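Local coordinates for protein probable mannosyltransferase KTR4 (Saccharomyces cerevisiae, PDB 5A07) that is a probable glycosyltransferase of the GT-A type whose lumenal part holds guanosine-5'-diphosphate and a manganese ion in one pocket, at residues T139-E144 / H219-K224; L108-N113 / C209-K214; F237-N242 / S394-G399. One frame throughout, in Å; residues are numbered along the deposited sequence.

Contact 1. Residues T139-E144 / H219-K224; sequences TFLNDE and HPLLSK. With GDP (guanosine-5'-diphosphate), chain F.
N142 OD1 accepts two hydrogen bonds: from GDP N2 at 2.9 Å and from the backbone N of E144, which closes an Asx turn and stands well above the carbonyl plane (77° out of it). The turn probably fixes the amide so that OD1 faces the N2 amino group. D143 OD1 reads the same base edge, taking GDP N1 at 2.7 Å and N2 in a longer, weak bond. N2 thus faces both side-chain oxygens. Behind this polar end, the strand leans on loop 219-224 through apolar groups. L141 CD2 sits 3.6 Å from the centroid of the H219 imidazole, 5° off the ring normal, a CH-pi contact; P220 CD covers the opposite face toward the rim. The ring is fixed by bonds at both nitrogens: ND1 accepts from L221 N at 3.1 Å, and NE2 pairs with T168 O. L141 CD2 also meets L221 CD1 at 4.3 Å. At T139, CG2 lies anti to the backbone N (chi1 -60° for OG1) and touches L222 CD2 at 4.1 Å, while OG1 bonds to T106. A loop leading into strand 227-230 thereby covers one side of strand 138-142, whose C-terminal end meets the base, as in the nucleotide-binding half of GT-A folds.

Contact 2. Residues L108-N113 / C209-K214; sequences LSLVRN and CRFYSK. With GDP (guanosine-5'-diphosphate), chain F.
Strand 105-110 and helix 203-214 form part of the nucleotide-binding region of this GT-A-type fold, with L108 and L110 meeting F211 and Y212 beside the ribose of GDP. The two short segments run nearly antiparallel (155°) with axes 11.5 Å apart, a gap bridged by the aromatic rings. L110 and Y212 slide past each other in opposite directions: L110 CB lies 3.7 Å from Y212 CE2, and CD2 rests against the same ring. L110 CD1 reaches F211 CE2 at 3.9 Å, crossing it obliquely. L108 instead meets Y212 tip to tip, its CD2 near the ring plane and 4.0 Å from OH. A chi1 of -107° leaves Y212 CG nearly eclipsed with the CA hydrogen, a strained torsion; the ring is further held by an edge-to-face contact with F216 and a cation-pi contact with R230. A water joins the three parties, accepting from L110 N and bonding to Y212 OH at 2.7 Å and to GDP O3'. The ribose is gripped again at L110 O, which accepts from O3' at 2.7 Å and from O2' in a longer bond. L110 CG comes within 3.6 Å of GDP N3, and V111 O takes a weak bond from N2. R112 lies over the base: CG is above the pyrimidine half, and the chain bends at chi3 (-74°), which places NE; one guanidinium face lies over the imidazole half, GDP C8 3.4 Å above its plane and offset toward the rim. D115 holds NE in a salt bridge. The end of strand 105-110 and the loop after it thus line the nucleotide pocket, consistent with the Rossmann-like half of a GT-A fold.

Contact 3. Residues F237-N242 / S394-G399; sequences FYCKIN and SDRCNG
The guanidinium of R396 carries C239 CB over one face, with NH1 3.3 Å from that carbon; K240 O lies at its edge in plane, and I241 CD1 sits at the edge too. NH1 donates to K240 O at 2.9 Å, approaching from above the carbonyl plane, while NH2 bonds to D376 O. The chain bends at chi3 (72°), which places NE. The other flat pair is Y238 and N398: OD1 stands at the ring edge, 3.7 Å from CD1, with ring and amide planes 78° apart, and accepts from N400 N. Between these groups runs the C239–C397 disulfide, SG to SG 2.2 Å, with a chi3 of 100°. The backbones of C239 and C397 form a single beta bridge. N398 N donates to Y238 O at 2.8 Å, and K240 N donates to R396 O at 2.9 Å. These two bonds flank the cysteines, whose CA atoms are 4.0 Å apart, leaving C239 and C397 as a non-hydrogen-bonded antiparallel pair. A water joins F237 O to N398 ND2, weakly at the amide. Two irregular loops far apart in sequence are thus stapled by a disulfide across an isolated beta bridge.

Contacts 1 and 2 are neighbours, their centres 9 Å apart, and both touch GDP: contact 1 meets the base edge, contact 2 the ribose and the face of the base. Strands 138-142 and 105-110 lie side by side in the sheet, where S109 N to T139 O (2.9 Å) and L141 N to S109 O (3.0 Å) are probable hydrogen bonds. The segments of contacts 1 and 2 alternate along the chain. Contact 3 follows both in sequence and stands apart, its centre 30 Å from that of contact 1 and 28 Å from that of contact 2. Even so, the F237 side chain is about 12 Å from the manganese ion, and strand 236-237 pairs with strand 379-381, which carries the metal-site residue H381.

Contact 1. Residues T139-E144 / H219-K224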
loop_
_atom_site.group_PDB
_atom_site.type_symbol
_atom_site.label_atom_id
_atom_site.label_comp_id
_atom_site.label_asym_id
_atom_site.label_seq_id
_atom_site.Cartn_x
_atom_site.Cartn_y
_atom_site.Cartn_z
ATOM N N THR B 139 -11.789 -9.000 -10.251
ATOM C CA THR B 139 -11.014 -10.192 -10.356
ATOM C C THR B 139 -10.791 -10.745 -8.977
ATOM O O THR B 139 -10.311 -10.013 -8.064
ATOM C CB THR B 139 -9.643 -9.924 -11.001
ATOM O OG1 THR B 139 -9.808 -9.391 -12.330
ATOM C CG2 THR B 139 -8.839 -11.216 -11.146
ATOM N N PHE B 140 -11.126 -12.035 -8.782
ATOM C CA PHE B 140 -10.888 -12.689 -7.538
ATOM C C PHE B 140 -9.854 -13.825 -7.698
ATOM O O PHE B 140 -9.977 -14.636 -8.629
ATOM C CB PHE B 140 -12.165 -13.321 -7.005
ATOM C CG PHE B 140 -13.243 -12.344 -6.751
ATOM C CD1 PHE B 140 -14.085 -11.938 -7.768
ATOM C CD2 PHE B 140 -13.369 -11.769 -5.513
ATOM C CE1 PHE B 140 -15.081 -11.032 -7.561
ATOM C CE2 PHE B 140 -14.374 -10.839 -5.306
ATOM C CZ PHE B 140 -15.219 -10.475 -6.285
ATOM N N LEU B 141 -8.926 -13.904 -6.771
ATOM C CA LEU B 141 -7.907 -14.936 -6.757
ATOM C C LEU B 141 -7.850 -15.634 -5.472
ATOM O O LEU B 141 -8.108 -15.055 -4.440
ATOM C CB LEU B 141 -6.502 -14.351 -7.040
ATOM C CG LEU B 141 -6.309 -13.559 -8.324
ATOM C CD1 LEU B 141 -4.884 -12.924 -8.479
ATOM C CD2 LEU B 141 -6.665 -14.421 -9.553
ATOM N N ASN B 142 -7.520 -16.945 -5.507
ATOM C CA ASN B 142 -7.451 -17.748 -4.316
ATOM C C ASN B 142 -6.399 -18.858 -4.513
ATOM O O ASN B 142 -6.197 -19.297 -5.646
ATOM C CB ASN B 142 -8.875 -18.325 -4.118
ATOM C CG ASN B 142 -9.079 -19.091 -2.799
ATOM O OD1 ASN B 142 -8.185 -19.329 -1.972
ATOM N ND2 ASN B 142 -10.336 -19.480 -2.602
ATOM N N ASP B 143 -5.782 -19.313 -3.435
ATOM C CA ASP B 143 -4.865 -20.460 -3.517
ATOM C C ASP B 143 -5.626 -21.797 -3.628
ATOM O O ASP B 143 -5.024 -22.775 -4.014
ATOM C CB ASP B 143 -3.906 -20.515 -2.316
ATOM C CG ASP B 143 -4.611 -20.571 -0.983
ATOM O OD1 ASP B 143 -5.477 -19.723 -0.671
ATOM O OD2 ASP B 143 -4.286 -21.444 -0.164
ATOM N N GLU B 144 -6.909 -21.818 -3.255
ATOM C CA GLU B 144 -7.817 -22.963 -3.469
ATOM C C GLU B 144 -8.774 -22.546 -4.514
ATOM O O GLU B 144 -8.885 -21.352 -4.784
ATOM C CB GLU B 144 -8.605 -23.223 -2.216
ATOM C CG GLU B 144 -7.807 -23.707 -1.053
ATOM C CD GLU B 144 -8.746 -23.931 0.129
ATOM O OE1 GLU B 144 -9.939 -23.489 0.040
ATOM O OE2 GLU B 144 -8.328 -24.552 1.138
ATOM N N HIS B 219 -0.338 -13.346 -12.448
ATOM C CA HIS B 219 -1.416 -14.296 -12.639
ATOM C C HIS B 219 -2.006 -14.103 -14.023
ATOM O O HIS B 219 -2.206 -12.979 -14.488
ATOM C CB HIS B 219 -2.486 -14.172 -11.572
ATOM C CG HIS B 219 -3.467 -15.310 -11.579
ATOM N ND1 HIS B 219 -4.500 -15.363 -12.472
ATOM C CD2 HIS B 219 -3.561 -16.426 -10.829
ATOM C CE1 HIS B 219 -5.191 -16.464 -12.280
ATOM N NE2 HIS B 219 -4.651 -17.120 -11.278
ATOM N N PRO B 220 -2.311 -15.213 -14.735
ATOM C CA PRO B 220 -2.853 -15.060 -16.073
ATOM C C PRO B 220 -4.050 -14.105 -16.245
ATOM O O PRO B 220 -4.158 -13.441 -17.259
ATOM C CB PRO B 220 -3.291 -16.507 -16.458
ATOM C CG PRO B 220 -2.412 -17.346 -15.685
ATOM C CD PRO B 220 -2.137 -16.630 -14.367
ATOM N N LEU B 221 -4.957 -14.042 -15.260
ATOM C CA LEU B 221 -6.128 -13.195 -15.432
ATOM C C LEU B 221 -5.764 -11.723 -15.438
ATOM O O LEU B 221 -6.580 -10.893 -15.932
ATOM C CB LEU B 221 -7.172 -13.482 -14.376
ATOM C CG LEU B 221 -7.865 -14.824 -14.492
ATOM C CD1 LEU B 221 -8.787 -14.977 -13.288
ATOM C CD2 LEU B 221 -8.669 -14.896 -15.777
ATOM N N LEU B 222 -4.589 -11.407 -14.892
ATOM C CA LEU B 222 -4.182 -10.008 -14.744
ATOM C C LEU B 222 -3.292 -9.545 -15.906
ATOM O O LEU B 222 -2.896 -8.390 -15.967
ATOM C CB LEU B 222 -3.471 -9.840 -13.389
ATOM C CG LEU B 222 -4.427 -9.900 -12.166
ATOM C CD1 LEU B 222 -3.634 -9.476 -10.961
ATOM C CD2 LEU B 222 -5.613 -9.001 -12.253
ATOM N N SER B 223 -2.981 -10.467 -16.811
ATOM C CA SER B 223 -2.011 -10.125 -17.906
ATOM C C SER B 223 -2.644 -9.038 -18.751
ATOM O O SER B 223 -1.978 -8.249 -19.320
ATOM C CB SER B 223 -1.658 -11.373 -18.767
ATOM O OG SER B 223 -2.784 -11.683 -19.624
ATOM N N LYS B 224 -3.972 -8.984 -18.862
ATOM C CA LYS B 224 -4.603 -7.980 -19.696
ATOM C C LYS B 224 -4.816 -6.601 -19.032
ATOM O O LYS B 224 -5.444 -5.716 -19.621
ATOM C CB LYS B 224 -5.965 -8.527 -20.178
ATOM C CG LYS B 224 -6.982 -8.926 -19.087
ATOM C CD LYS B 224 -8.284 -9.507 -19.675
ATOM C CE LYS B 224 -9.207 -10.043 -18.605
ATOM N NZ LYS B 224 -8.708 -11.231 -17.850
HETATM P PB GDP F . -4.024 -8.303 7.278
HETATM O O1B GDP F . -4.442 -8.592 8.670
HETATM O O2B GDP F . -2.643 -8.156 6.991
HETATM O O3B GDP F . -4.919 -7.321 6.622
HETATM O O3A GDP F . -4.237 -9.767 6.610
HETATM P PA GDP F . -5.478 -10.433 5.880
HETATM O O1A GDP F . -5.862 -11.730 6.447
HETATM O O2A GDP F . -6.616 -9.545 5.589
HETATM O "O5'" GDP F . -4.804 -10.803 4.502
HETATM C "C5'" GDP F . -4.535 -9.955 3.378
HETATM C "C4'" GDP F . -5.355 -10.309 2.149
HETATM O "O4'" GDP F . -4.957 -11.620 1.730
HETATM C "C3'" GDP F . -6.858 -10.341 2.371
HETATM O "O3'" GDP F . -7.516 -9.991 1.129
HETATM C "C2'" GDP F . -7.106 -11.809 2.755
HETATM O "O2'" GDP F . -8.412 -12.241 2.399
HETATM C "C1'" GDP F . -6.101 -12.482 1.888
HETATM N N9 GDP F . -5.557 -13.739 2.453
HETATM C C8 GDP F . -4.829 -13.924 3.584
HETATM N N7 GDP F . -4.473 -15.268 3.687
HETATM C C5 GDP F . -4.981 -15.899 2.584
HETATM C C6 GDP F . -4.953 -17.288 2.088
HETATM O O6 GDP F . -4.316 -18.099 2.834
HETATM N N1 GDP F . -5.596 -17.556 0.944
HETATM C C2 GDP F . -6.296 -16.591 0.237
HETATM N N2 GDP F . -6.919 -16.928 -0.886
HETATM N N3 GDP F . -6.356 -15.290 0.659
HETATM C C4 GDP F . -5.682 -14.910 1.760
#

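Contact 2. Residues L108-N113 / C209-K214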
loop_
_atom_site.group_PDB
_atom_site.type_symbol
_atom_site.label_atom_id
_atom_site.label_comp_id
_atom_site.label_asym_id
_atom_site.label_seq_id
_atom_site.Cartn_x
_atom_site.Cartn_y
_atom_site.Cartn_z
ATOM N N LEU B 108 -9.299 -5.867 -7.622
ATOM C CA LEU B 108 -8.709 -7.138 -7.328
ATOM C C LEU B 108 -8.877 -7.534 -5.881
ATOM O O LEU B 108 -8.600 -6.741 -4.975
ATOM C CB LEU B 108 -7.197 -7.098 -7.623
ATOM C CG LEU B 108 -6.410 -8.324 -7.135
ATOM C CD1 LEU B 108 -6.748 -9.592 -7.897
ATOM C CD2 LEU B 108 -4.910 -8.083 -7.246
ATOM N N SER B 109 -9.292 -8.780 -5.617
ATOM C CA SER B 109 -9.313 -9.284 -4.268
ATOM C C SER B 109 -8.738 -10.709 -4.236
ATOM O O SER B 109 -9.238 -11.602 -4.937
ATOM C CB SER B 109 -10.731 -9.381 -3.674
ATOM O OG SER B 109 -11.549 -8.235 -3.862
ATOM N N LEU B 110 -7.789 -10.894 -3.343
ATOM C CA LEU B 110 -7.300 -12.187 -2.961
ATOM C C LEU B 110 -8.054 -12.553 -1.746
ATOM O O LEU B 110 -7.910 -11.890 -0.715
ATOM C CB LEU B 110 -5.817 -12.083 -2.615
ATOM C CG LEU B 110 -5.158 -13.333 -2.084
ATOM C CD1 LEU B 110 -4.973 -14.356 -3.215
ATOM C CD2 LEU B 110 -3.810 -13.075 -1.399
ATOM N N VAL B 111 -8.879 -13.622 -1.838
ATOM C CA VAL B 111 -9.727 -14.004 -0.737
ATOM C C VAL B 111 -9.949 -15.513 -0.689
ATOM O O VAL B 111 -9.734 -16.189 -1.694
ATOM C CB VAL B 111 -11.139 -13.382 -0.843
ATOM C CG1 VAL B 111 -11.088 -11.900 -0.471
ATOM C CG2 VAL B 111 -11.694 -13.445 -2.227
ATOM N N ARG B 112 -10.371 -15.968 0.492
ATOM C CA ARG B 112 -10.698 -17.344 0.727
ATOM C C ARG B 112 -12.192 -17.530 0.531
ATOM O O ARG B 112 -12.969 -16.580 0.554
ATOM C CB ARG B 112 -10.310 -17.731 2.134
ATOM C CG ARG B 112 -8.817 -17.796 2.395
ATOM C CD ARG B 112 -8.482 -17.774 3.886
ATOM N NE ARG B 112 -8.725 -16.365 4.243
ATOM C CZ ARG B 112 -8.005 -15.617 5.068
ATOM N NH1 ARG B 112 -6.972 -16.135 5.698
ATOM N NH2 ARG B 112 -8.320 -14.328 5.233
ATOM N N ASN B 113 -12.622 -18.781 0.290
ATOM C CA ASN B 113 -14.065 -19.081 0.251
ATOM C C ASN B 113 -14.804 -18.595 1.481
ATOM O O ASN B 113 -15.949 -18.069 1.410
ATOM C CB ASN B 113 -14.312 -20.602 -0.023
ATOM C CG ASN B 113 -14.022 -20.953 -1.500
ATOM O OD1 ASN B 113 -14.654 -20.439 -2.419
ATOM N ND2 ASN B 113 -13.024 -21.784 -1.715
ATOM N N CYS B 209 1.951 -12.769 1.825
ATOM C CA CYS B 209 2.841 -11.600 1.756
ATOM C C CYS B 209 3.772 -11.666 0.572
ATOM O O CYS B 209 4.016 -10.703 -0.196
ATOM C CB CYS B 209 3.634 -11.489 3.040
ATOM S SG CYS B 209 2.742 -10.983 4.500
ATOM N N ARG B 210 4.327 -12.857 0.376
ATOM C CA ARG B 210 5.163 -13.065 -0.773
ATOM C C ARG B 210 4.397 -12.960 -2.107
ATOM O O ARG B 210 4.886 -12.314 -3.085
ATOM C CB ARG B 210 5.813 -14.447 -0.618
ATOM C CG ARG B 210 6.562 -14.922 -1.869
ATOM C CD ARG B 210 7.403 -16.147 -1.407
ATOM N NE ARG B 210 7.978 -16.860 -2.517
ATOM C CZ ARG B 210 7.485 -17.978 -3.061
ATOM N NH1 ARG B 210 6.377 -18.508 -2.607
ATOM N NH2 ARG B 210 8.166 -18.602 -4.020
ATOM N N PHE B 211 3.199 -13.580 -2.178
ATOM C CA PHE B 211 2.390 -13.541 -3.395
ATOM C C PHE B 211 2.016 -12.051 -3.717
ATOM O O PHE B 211 2.115 -11.633 -4.868
ATOM C CB PHE B 211 1.095 -14.332 -3.181
ATOM C CG PHE B 211 0.125 -14.237 -4.310
ATOM C CD1 PHE B 211 0.262 -15.024 -5.443
ATOM C CD2 PHE B 211 -0.965 -13.394 -4.242
ATOM C CE1 PHE B 211 -0.589 -14.911 -6.529
ATOM C CE2 PHE B 211 -1.855 -13.269 -5.338
ATOM C CZ PHE B 211 -1.664 -14.036 -6.494
ATOM N N TYR B 212 1.580 -11.323 -2.699
ATOM C CA TYR B 212 1.186 -9.872 -2.960
ATOM C C TYR B 212 2.404 -8.990 -3.272
ATOM O O TYR B 212 2.277 -7.938 -3.930
ATOM C CB TYR B 212 0.322 -9.317 -1.819
ATOM C CG TYR B 212 -1.144 -9.151 -2.195
ATOM C CD1 TYR B 212 -1.505 -8.603 -3.428
ATOM C CD2 TYR B 212 -2.195 -9.530 -1.310
ATOM C CE1 TYR B 212 -2.836 -8.433 -3.776
ATOM C CE2 TYR B 212 -3.517 -9.311 -1.650
ATOM C CZ TYR B 212 -3.843 -8.769 -2.873
ATOM O OH TYR B 212 -5.189 -8.542 -3.238
ATOM N N SER B 213 3.602 -9.436 -2.877
ATOM C CA SER B 213 4.825 -8.694 -3.166
ATOM C C SER B 213 5.221 -8.922 -4.593
ATOM O O SER B 213 5.475 -7.961 -5.350
ATOM C CB SER B 213 6.009 -9.085 -2.242
ATOM O OG SER B 213 5.771 -8.796 -0.860
ATOM N N LYS B 214 5.276 -10.192 -5.015
ATOM C CA LYS B 214 6.022 -10.500 -6.274
ATOM C C LYS B 214 5.373 -11.356 -7.333
ATOM O O LYS B 214 5.916 -11.503 -8.432
ATOM C CB LYS B 214 7.403 -11.108 -5.918
ATOM C CG LYS B 214 7.373 -12.587 -5.514
ATOM C CD LYS B 214 8.798 -13.022 -5.141
ATOM C CE LYS B 214 9.084 -14.501 -5.316
ATOM N NZ LYS B 214 8.731 -14.945 -6.684
HETATM P PB GDP F . -4.024 -8.303 7.278
HETATM O O1B GDP F . -4.442 -8.592 8.670
HETATM O O2B GDP F . -2.643 -8.156 6.991
HETATM O O3B GDP F . -4.919 -7.321 6.622
HETATM O O3A GDP F . -4.237 -9.767 6.610
HETATM P PA GDP F . -5.478 -10.433 5.880
HETATM O O1A GDP F . -5.862 -11.730 6.447
HETATM O O2A GDP F . -6.616 -9.545 5.589
HETATM O "O5'" GDP F . -4.804 -10.803 4.502
HETATM C "C5'" GDP F . -4.535 -9.955 3.378
HETATM C "C4'" GDP F . -5.355 -10.309 2.149
HETATM O "O4'" GDP F . -4.957 -11.620 1.730
HETATM C "C3'" GDP F . -6.858 -10.341 2.371
HETATM O "O3'" GDP F . -7.516 -9.991 1.129
HETATM C "C2'" GDP F . -7.106 -11.809 2.755
HETATM O "O2'" GDP F . -8.412 -12.241 2.399
HETATM C "C1'" GDP F . -6.101 -12.482 1.888
HETATM N N9 GDP F . -5.557 -13.739 2.453
HETATM C C8 GDP F . -4.829 -13.924 3.584
HETATM N N7 GDP F . -4.473 -15.268 3.687
HETATM C C5 GDP F . -4.981 -15.899 2.584
HETATM C C6 GDP F . -4.953 -17.288 2.088
HETATM O O6 GDP F . -4.316 -18.099 2.834
HETATM N N1 GDP F . -5.596 -17.556 0.944
HETATM C C2 GDP F . -6.296 -16.591 0.237
HETATM N N2 GDP F . -6.919 -16.928 -0.886
HETATM N N3 GDP F . -6.356 -15.290 0.659
HETATM C C4 GDP F . -5.682 -14.910 1.760
HETATM O O HOH W 1 -7.153 -8.532 -1.400
#

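Contact 3. Residues F237-N242 / S394-G399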
loop_
_atom_site.group_PDB
_atom_site.type_symbol
_atom_site.label_atom_id
_atom_site.label_comp_id
_atom_site.label_asym_id
_atom_site.label_seq_id
_atom_site.Cartn_x
_atom_site.Cartn_y
_atom_site.Cartn_z
ATOM N N PHE B 237 -15.840 2.251 2.867
ATOM C CA PHE B 237 -15.657 3.458 2.115
ATOM C C PHE B 237 -16.688 4.443 2.555
ATOM O O PHE B 237 -17.893 4.108 2.693
ATOM C CB PHE B 237 -15.795 3.214 0.634
ATOM C CG PHE B 237 -14.694 2.339 0.056
ATOM C CD1 PHE B 237 -13.465 2.870 -0.298
ATOM C CD2 PHE B 237 -14.859 0.983 -0.018
ATOM C CE1 PHE B 237 -12.434 2.052 -0.731
ATOM C CE2 PHE B 237 -13.860 0.177 -0.465
ATOM C CZ PHE B 237 -12.625 0.704 -0.779
ATOM N N TYR B 238 -16.308 5.698 2.668
ATOM C CA TYR B 238 -17.221 6.712 3.250
ATOM C C TYR B 238 -17.617 7.827 2.334
ATOM O O TYR B 238 -18.605 8.512 2.678
ATOM C CB TYR B 238 -16.617 7.359 4.522
ATOM C CG TYR B 238 -16.297 6.368 5.595
ATOM C CD1 TYR B 238 -17.336 5.660 6.280
ATOM C CD2 TYR B 238 -15.005 6.098 5.969
ATOM C CE1 TYR B 238 -17.046 4.671 7.245
ATOM C CE2 TYR B 238 -14.732 5.145 6.947
ATOM C CZ TYR B 238 -15.774 4.461 7.589
ATOM O OH TYR B 238 -15.437 3.526 8.508
ATOM N N CYS B 239 -16.934 8.011 1.192
ATOM C CA CYS B 239 -17.122 9.206 0.428
ATOM C C CYS B 239 -17.271 8.922 -1.032
ATOM O O CYS B 239 -16.536 8.122 -1.607
ATOM C CB CYS B 239 -15.919 10.153 0.625
ATOM S SG CYS B 239 -15.506 10.511 2.330
ATOM N N LYS B 240 -18.181 9.645 -1.660
ATOM C CA LYS B 240 -18.418 9.466 -3.069
ATOM C C LYS B 240 -17.241 9.954 -3.921
ATOM O O LYS B 240 -16.750 11.065 -3.748
ATOM C CB LYS B 240 -19.652 10.235 -3.488
ATOM C CG LYS B 240 -20.916 9.540 -3.015
ATOM C CD LYS B 240 -22.147 9.966 -3.783
ATOM C CE LYS B 240 -23.383 9.820 -2.878
ATOM N NZ LYS B 240 -23.594 11.130 -2.232
ATOM N N ILE B 241 -16.911 9.140 -4.899
ATOM C CA ILE B 241 -15.850 9.426 -5.844
ATOM C C ILE B 241 -16.462 9.504 -7.221
ATOM O O ILE B 241 -16.907 8.488 -7.764
ATOM C CB ILE B 241 -14.771 8.354 -5.807
ATOM C CG1 ILE B 241 -14.199 8.285 -4.405
ATOM C CG2 ILE B 241 -13.671 8.629 -6.883
ATOM C CD1 ILE B 241 -13.348 9.506 -4.005
ATOM N N ASN B 242 -16.482 10.717 -7.783
ATOM C CA ASN B 242 -17.204 11.011 -9.015
ATOM C C ASN B 242 -16.324 11.256 -10.276
ATOM O O ASN B 242 -16.729 11.928 -11.213
ATOM C CB ASN B 242 -18.119 12.201 -8.758
ATOM C CG ASN B 242 -19.283 11.806 -7.907
ATOM O OD1 ASN B 242 -19.928 10.815 -8.161
ATOM N ND2 ASN B 242 -19.553 12.565 -6.909
ATOM N N SER B 394 -21.933 20.077 1.518
ATOM C CA SER B 394 -21.653 18.957 0.650
ATOM C C SER B 394 -22.194 17.732 1.303
ATOM O O SER B 394 -22.028 17.500 2.475
ATOM C CB SER B 394 -20.146 18.783 0.491
ATOM O OG SER B 394 -19.825 17.505 0.001
ATOM N N ASP B 395 -22.718 16.861 0.485
ATOM C CA ASP B 395 -23.121 15.557 0.953
ATOM C C ASP B 395 -22.130 14.453 0.401
ATOM O O ASP B 395 -22.509 13.293 0.254
ATOM C CB ASP B 395 -24.551 15.323 0.421
ATOM C CG ASP B 395 -24.596 15.308 -1.113
ATOM O OD1 ASP B 395 -23.647 15.820 -1.796
ATOM O OD2 ASP B 395 -25.578 14.791 -1.662
ATOM N N ARG B 396 -20.908 14.830 0.041
ATOM C CA ARG B 396 -20.009 13.860 -0.576
ATOM C C ARG B 396 -19.690 12.666 0.359
ATOM O O ARG B 396 -19.662 11.515 -0.096
ATOM C CB ARG B 396 -18.761 14.525 -1.118
ATOM C CG ARG B 396 -17.991 13.687 -2.103
ATOM C CD ARG B 396 -16.625 14.339 -2.410
ATOM N NE ARG B 396 -15.656 14.269 -1.316
ATOM C CZ ARG B 396 -14.819 13.243 -1.079
ATOM N NH1 ARG B 396 -14.822 12.152 -1.822
ATOM N NH2 ARG B 396 -13.944 13.308 -0.087
ATOM N N CYS B 397 -19.504 12.897 1.641
ATOM C CA CYS B 397 -19.217 11.801 2.555
ATOM C C CYS B 397 -20.478 11.440 3.301
ATOM O O CYS B 397 -21.344 12.295 3.540
ATOM C CB CYS B 397 -18.090 12.152 3.542
ATOM S SG CYS B 397 -16.472 12.425 2.652
ATOM N N ASN B 398 -20.556 10.209 3.752
ATOM C CA ASN B 398 -21.848 9.730 4.336
ATOM C C ASN B 398 -21.981 9.958 5.797
ATOM O O ASN B 398 -23.002 9.582 6.350
ATOM C CB ASN B 398 -22.107 8.268 4.031
ATOM C CG ASN B 398 -21.093 7.333 4.630
ATOM O OD1 ASN B 398 -20.395 7.621 5.581
ATOM N ND2 ASN B 398 -20.996 6.192 4.052
ATOM N N GLY B 399 -20.954 10.503 6.440
ATOM C CA GLY B 399 -21.058 10.767 7.848
ATOM C C GLY B 399 -20.758 9.607 8.777
ATOM O O GLY B 399 -20.876 9.764 9.985
HETATM O O HOH W 2 -19.607 3.319 4.999
#